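Local coordinates for protein DNA polymerase III beta subunit (PDB 2AVT) that serves as the sliding clamp of bacterial DNA replication, a two-subunit ring that probably encircles DNA and holds the polymerase on its template, at residues A[99-103]-A[114-119]; A[38-43]-A[67-72]. The contacts are given in a common frame with arbitrary orientation. Numbering follows the deposited sequence.

Contact 1. Residues A[99-103]-A[114-119]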
loop_
_atom_site.group_PDB
_atom_site.type_symbol
_atom_site.label_atom_id
_atom_site.label_comp_id
_atom_site.label_asym_id
_atom_site.label_seq_id
_atom_site.Cartn_x
_atom_site.Cartn_y
_atom_site.Cartn_z
ATOM N N ILE A 99 -8.294 31.793 18.123
ATOM C CA ILE A 99 -8.193 32.555 19.359
ATOM C C ILE A 99 -6.805 33.168 19.357
ATOM O O ILE A 99 -6.100 33.089 18.349
ATOM C CB ILE A 99 -8.391 31.669 20.612
ATOM C CG1 ILE A 99 -7.368 30.531 20.637
ATOM C CG2 ILE A 99 -9.802 31.094 20.613
ATOM C CD1 ILE A 99 -7.441 29.673 21.904
ATOM N N GLU A 100 -6.408 33.771 20.472
ATOM C CA GLU A 100 -5.113 34.426 20.571
ATOM C C GLU A 100 -3.909 33.543 20.301
ATOM O O GLU A 100 -3.946 32.333 20.512
ATOM C CB GLU A 100 -4.946 35.058 21.957
ATOM C CG GLU A 100 -5.016 34.057 23.103
ATOM C CD GLU A 100 -4.648 34.678 24.440
ATOM O OE1 GLU A 100 -5.313 35.656 24.851
ATOM O OE2 GLU A 100 -3.687 34.185 25.077
ATOM N N GLN A 101 -2.838 34.181 19.839
ATOM C CA GLN A 101 -1.573 33.518 19.553
ATOM C C GLN A 101 -1.639 32.454 18.461
ATOM O O GLN A 101 -1.025 31.397 18.580
ATOM C CB GLN A 101 -1.024 32.908 20.845
ATOM C CG GLN A 101 -0.961 33.906 21.991
ATOM C CD GLN A 101 -0.601 33.261 23.315
ATOM O OE1 GLN A 101 -1.185 32.246 23.705
ATOM N NE2 GLN A 101 0.359 33.851 24.021
ATOM N N HIS A 102 -2.385 32.750 17.401
ATOM C CA HIS A 102 -2.538 31.862 16.253
ATOM C C HIS A 102 -2.900 30.424 16.596
ATOM O O HIS A 102 -2.256 29.476 16.145
ATOM C CB HIS A 102 -1.269 31.906 15.390
ATOM C CG HIS A 102 -0.902 33.291 14.952
ATOM N ND1 HIS A 102 -0.036 34.094 15.667
ATOM C CD2 HIS A 102 -1.357 34.050 13.928
ATOM C CE1 HIS A 102 0.023 35.287 15.105
ATOM N NE2 HIS A 102 -0.769 35.287 14.047
ATOM N N GLN A 103 -3.955 30.278 17.388
ATOM C CA GLN A 103 -4.452 28.970 17.792
ATOM C C GLN A 103 -5.860 28.851 17.253
ATOM O O GLN A 103 -6.564 29.853 17.145
ATOM C CB GLN A 103 -4.513 28.865 19.321
ATOM C CG GLN A 103 -3.187 29.014 20.039
ATOM C CD GLN A 103 -3.346 28.913 21.551
ATOM O OE1 GLN A 103 -3.659 29.902 22.226
ATOM N NE2 GLN A 103 -3.150 27.709 22.087
ATOM N N THR A 114 -7.771 21.981 20.348
ATOM C CA THR A 114 -7.128 23.254 20.055
ATOM C C THR A 114 -5.751 22.995 19.461
ATOM O O THR A 114 -4.981 22.193 19.993
ATOM C CB THR A 114 -6.989 24.100 21.327
ATOM O OG1 THR A 114 -8.273 24.211 21.950
ATOM C CG2 THR A 114 -6.456 25.500 20.999
ATOM N N LEU A 115 -5.447 23.670 18.353
ATOM C CA LEU A 115 -4.159 23.509 17.678
ATOM C C LEU A 115 -3.390 24.820 17.587
ATOM O O LEU A 115 -3.982 25.887 17.408
ATOM C CB LEU A 115 -4.362 22.977 16.262
ATOM C CG LEU A 115 -5.177 21.698 16.140
ATOM C CD1 LEU A 115 -5.403 21.391 14.675
ATOM C CD2 LEU A 115 -4.457 20.551 16.863
ATOM N N LYS A 116 -2.068 24.738 17.708
ATOM C CA LYS A 116 -1.239 25.934 17.597
ATOM C C LYS A 116 -0.854 26.093 16.132
ATOM O O LYS A 116 -0.463 25.123 15.470
ATOM C CB LYS A 116 0.017 25.810 18.477
ATOM C CG LYS A 116 1.033 26.946 18.317
ATOM C CD LYS A 116 0.377 28.323 18.396
ATOM C CE LYS A 116 1.135 29.252 19.333
ATOM N NZ LYS A 116 2.589 29.295 19.017
ATOM N N GLY A 117 -0.988 27.311 15.620
ATOM C CA GLY A 117 -0.639 27.565 14.232
ATOM C C GLY A 117 0.336 28.721 14.078
ATOM O O GLY A 117 0.926 29.187 15.047
ATOM N N LYS A 118 0.511 29.199 12.854
ATOM C CA LYS A 118 1.433 30.301 12.621
ATOM C C LYS A 118 0.800 31.384 11.778
ATOM O O LYS A 118 -0.147 31.130 11.030
ATOM C CB LYS A 118 2.694 29.805 11.912
ATOM C CG LYS A 118 3.533 28.809 12.700
ATOM C CD LYS A 118 4.835 28.528 11.964
ATOM C CE LYS A 118 5.711 27.524 12.706
ATOM N NZ LYS A 118 5.129 26.161 12.672
ATOM N N ASP A 119 1.339 32.591 11.909
ATOM C CA ASP A 119 0.874 33.750 11.158
ATOM C C ASP A 119 1.174 33.498 9.681
ATOM O O ASP A 119 2.253 33.022 9.337
ATOM C CB ASP A 119 1.624 34.998 11.625
ATOM C CG ASP A 119 1.003 36.273 11.116
ATOM O OD1 ASP A 119 0.952 36.479 9.880
ATOM O OD2 ASP A 119 0.553 37.068 11.964
#
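Where a beta ladder runs out, side chains can carry the contact past the last backbone bonds, and residues 99-103 and 114-119 show how. The first segment is the hairpin turn after strand 93-99, closed by Ile99 N to Gln103 O at 2.8 Å; Gln101 and His102 both take left-handed backbone angles, which turn the chain quickly. Gln103 and Lys116 form an antiparallel non-hydrogen-bonded pair, with their CA atoms 4.4 Å apart. Next along, Gly117 N donates to His102 O at 2.6 Å, and Gln103 CA makes a CA-H...O contact with Leu115 O at 3.1 Å. On the face that Gln103 and Lys116 share, the aliphatic part of the lysine folds over the turn: its chi2 is p and chi3 lies between wells, which brings Lys116 CD to 4.0 Å from Gln103 CG and Lys116 CE to 3.1 Å from Gln101 O. His102, with chi1 m, swings its ring along the departing chain until Asp119 N lies over one ring face. His102 NE2 makes a weak hydrogen bond to Asp119 OD2 at 3.0 Å, while Asp119 OD1 accepts from Asp121 N. Ile99 CD1 only grazes Thr114 CG2, at 4.4 Å. Leu115 points away from the turn, into Phe81, Phe82 and Ile85 of helix 79-88. Thr114 and Leu115 also pair in an antiparallel ladder with a strand of the second subunit, so the sheet continues across the dimer interface, while after strand 111-116 Lys118 bonds through its backbone to Leu76 of strand 73-78 in the same chain.

Contact 2. Residues A[38-43]-A[67-72]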
loop_
_atom_site.group_PDB
_atom_site.type_symbol
_atom_site.label_atom_id
_atom_site.label_comp_id
_atom_site.label_asym_id
_atom_site.label_seq_id
_atom_site.Cartn_x
_atom_site.Cartn_y
_atom_site.Cartn_z
ATOM N N VAL A 38 -9.720 32.761 5.200
ATOM C CA VAL A 38 -11.165 32.820 5.247
ATOM C C VAL A 38 -11.644 34.201 4.820
ATOM O O VAL A 38 -11.282 35.213 5.430
ATOM C CB VAL A 38 -11.676 32.507 6.672
ATOM C CG1 VAL A 38 -13.190 32.557 6.706
ATOM C CG2 VAL A 38 -11.169 31.128 7.119
ATOM N N THR A 39 -12.441 34.240 3.754
ATOM C CA THR A 39 -12.984 35.501 3.257
ATOM C C THR A 39 -14.506 35.445 3.260
ATOM O O THR A 39 -15.101 34.410 3.575
ATOM C CB THR A 39 -12.482 35.813 1.832
ATOM O OG1 THR A 39 -13.062 34.895 0.900
ATOM C CG2 THR A 39 -10.969 35.687 1.773
ATOM N N SER A 40 -15.141 36.557 2.905
ATOM C CA SER A 40 -16.598 36.619 2.900
ATOM C C SER A 40 -17.260 35.624 1.954
ATOM O O SER A 40 -18.373 35.150 2.200
ATOM C CB SER A 40 -17.047 38.031 2.533
ATOM O OG SER A 40 -16.416 38.986 3.366
ATOM N N THR A 41 -16.570 35.289 0.874
ATOM C CA THR A 41 -17.144 34.392 -0.108
ATOM C C THR A 41 -16.684 32.941 -0.056
ATOM O O THR A 41 -17.132 32.123 -0.858
ATOM C CB THR A 41 -16.895 34.941 -1.512
ATOM O OG1 THR A 41 -15.497 35.197 -1.677
ATOM C CG2 THR A 41 -17.662 36.244 -1.712
ATOM N N GLY A 42 -15.795 32.602 0.872
ATOM C CA GLY A 42 -15.350 31.219 0.943
ATOM C C GLY A 42 -14.092 30.982 1.757
ATOM O O GLY A 42 -13.492 31.910 2.304
ATOM N N VAL A 43 -13.701 29.716 1.840
ATOM C CA VAL A 43 -12.505 29.324 2.571
ATOM C C VAL A 43 -11.480 28.855 1.549
ATOM O O VAL A 43 -11.674 27.853 0.866
ATOM C CB VAL A 43 -12.824 28.191 3.574
ATOM C CG1 VAL A 43 -11.530 27.565 4.101
ATOM C CG2 VAL A 43 -13.654 28.758 4.738
ATOM N N LEU A 67 -21.236 25.447 4.501
ATOM C CA LEU A 67 -20.178 26.295 5.021
ATOM C C LEU A 67 -20.789 27.620 5.424
ATOM O O LEU A 67 -21.445 28.275 4.613
ATOM C CB LEU A 67 -19.113 26.548 3.943
ATOM C CG LEU A 67 -18.142 27.702 4.217
ATOM C CD1 LEU A 67 -17.279 27.367 5.426
ATOM C CD2 LEU A 67 -17.269 27.951 2.993
ATOM N N LEU A 68 -20.582 28.007 6.674
ATOM C CA LEU A 68 -21.091 29.272 7.171
ATOM C C LEU A 68 -19.904 30.009 7.765
ATOM O O LEU A 68 -19.254 29.515 8.690
ATOM C CB LEU A 68 -22.163 29.044 8.246
ATOM C CG LEU A 68 -22.561 30.310 9.019
ATOM C CD1 LEU A 68 -22.972 31.402 8.034
ATOM C CD2 LEU A 68 -23.711 30.007 9.988
ATOM N N ILE A 69 -19.625 31.187 7.221
ATOM C CA ILE A 69 -18.512 32.006 7.670
ATOM C C ILE A 69 -18.982 33.176 8.515
ATOM O O ILE A 69 -19.835 33.966 8.104
ATOM C CB ILE A 69 -17.713 32.525 6.467
ATOM C CG1 ILE A 69 -17.043 31.339 5.756
ATOM C CG2 ILE A 69 -16.711 33.565 6.921
ATOM C CD1 ILE A 69 -16.285 31.711 4.495
ATOM N N THR A 70 -18.394 33.287 9.699
ATOM C CA THR A 70 -18.732 34.321 10.664
ATOM C C THR A 70 -17.724 35.453 10.741
ATOM O O THR A 70 -18.101 36.606 10.949
ATOM C CB THR A 70 -18.869 33.704 12.057
ATOM O OG1 THR A 70 -20.066 32.921 12.105
ATOM C CG2 THR A 70 -18.903 34.780 13.129
ATOM N N SER A 71 -16.444 35.125 10.585
ATOM C CA SER A 71 -15.393 36.130 10.655
ATOM C C SER A 71 -14.193 35.749 9.785
ATOM O O SER A 71 -13.825 34.576 9.688
ATOM C CB SER A 71 -14.955 36.319 12.110
ATOM O OG SER A 71 -14.002 37.364 12.221
ATOM N N PRO A 72 -13.579 36.748 9.130
ATOM C CA PRO A 72 -12.418 36.623 8.239
ATOM C C PRO A 72 -11.132 36.326 9.005
ATOM O O PRO A 72 -11.062 36.536 10.213
ATOM C CB PRO A 72 -12.351 37.997 7.549
ATOM C CG PRO A 72 -13.738 38.558 7.713
ATOM C CD PRO A 72 -14.101 38.123 9.107
#
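Apolar packing between two beta sheets, closed at one end by a chain crossing from one to the other, is the nature of this contact in the N-terminal domain of the DNA-clamp fold. The tip of the hairpin formed by strands 33-39 and 42-48, part of the larger sheet, meets strand 67-71, an outermost strand of the neighbouring five-stranded sheet. The hairpin is tight: a type I turn runs from Thr39 to Gly42, with Thr39 N bonded to Gly42 O at 2.9 Å and a weak return bond from Gly42 N to Thr39 O at 3.3 Å. Gly42 has backbone angles at which a CB would be jammed against the carbonyl oxygen of Thr41, so the turn itself calls for glycine. Ile69 fills the space beneath this tip. Ile69 CD1 approaches Thr39 O to 3.1 Å, Gly42 O to 3.6 Å and Val43 CG2 to 4.0 Å, while Ile69 CG2 lies 3.7 Å from Val38 CG1. Leu67, two residues earlier, has its CA-to-CB bond toward the hairpin as Ile69 does, and Leu67 CD1 lies 3.9 Å from Val43 CG2. Phe4 of strand 3-7 and Val60 extend this apolar cluster. Thr70 and Ser71 form a classic beta bulge opposite Gln3, after which the chain leaves one sheet for the other and Gly73, at the start of strand 73-78, pairs by backbone with Val38. At this crossing Pro72 CA lies 3.3 Å from Val38 O, a CA-H...O contact.

The two contacts lie at the two outer strands, within the chain, of one five-stranded sheet: contact 1 involves strand 111-116, where the second subunit carries the sheet on, and contact 2 strand 67-71, whose segments touch no other chain of the assembly. The contact centres are 18 Å apart, with nearest atoms about 10 Å apart. Both are partly buried. Contact 1 continues pairing within a sheet and mixes one backbone hydrogen bond, a weak His102-Asp119 bond and the aliphatic part of Lys116. Contact 2 joins different sheets, and its chemistry is mainly aliphatic. Strand 73-78 relates them, pairing by backbone with Val38 from contact 2 and, through Leu76, with Lys118 from contact 1.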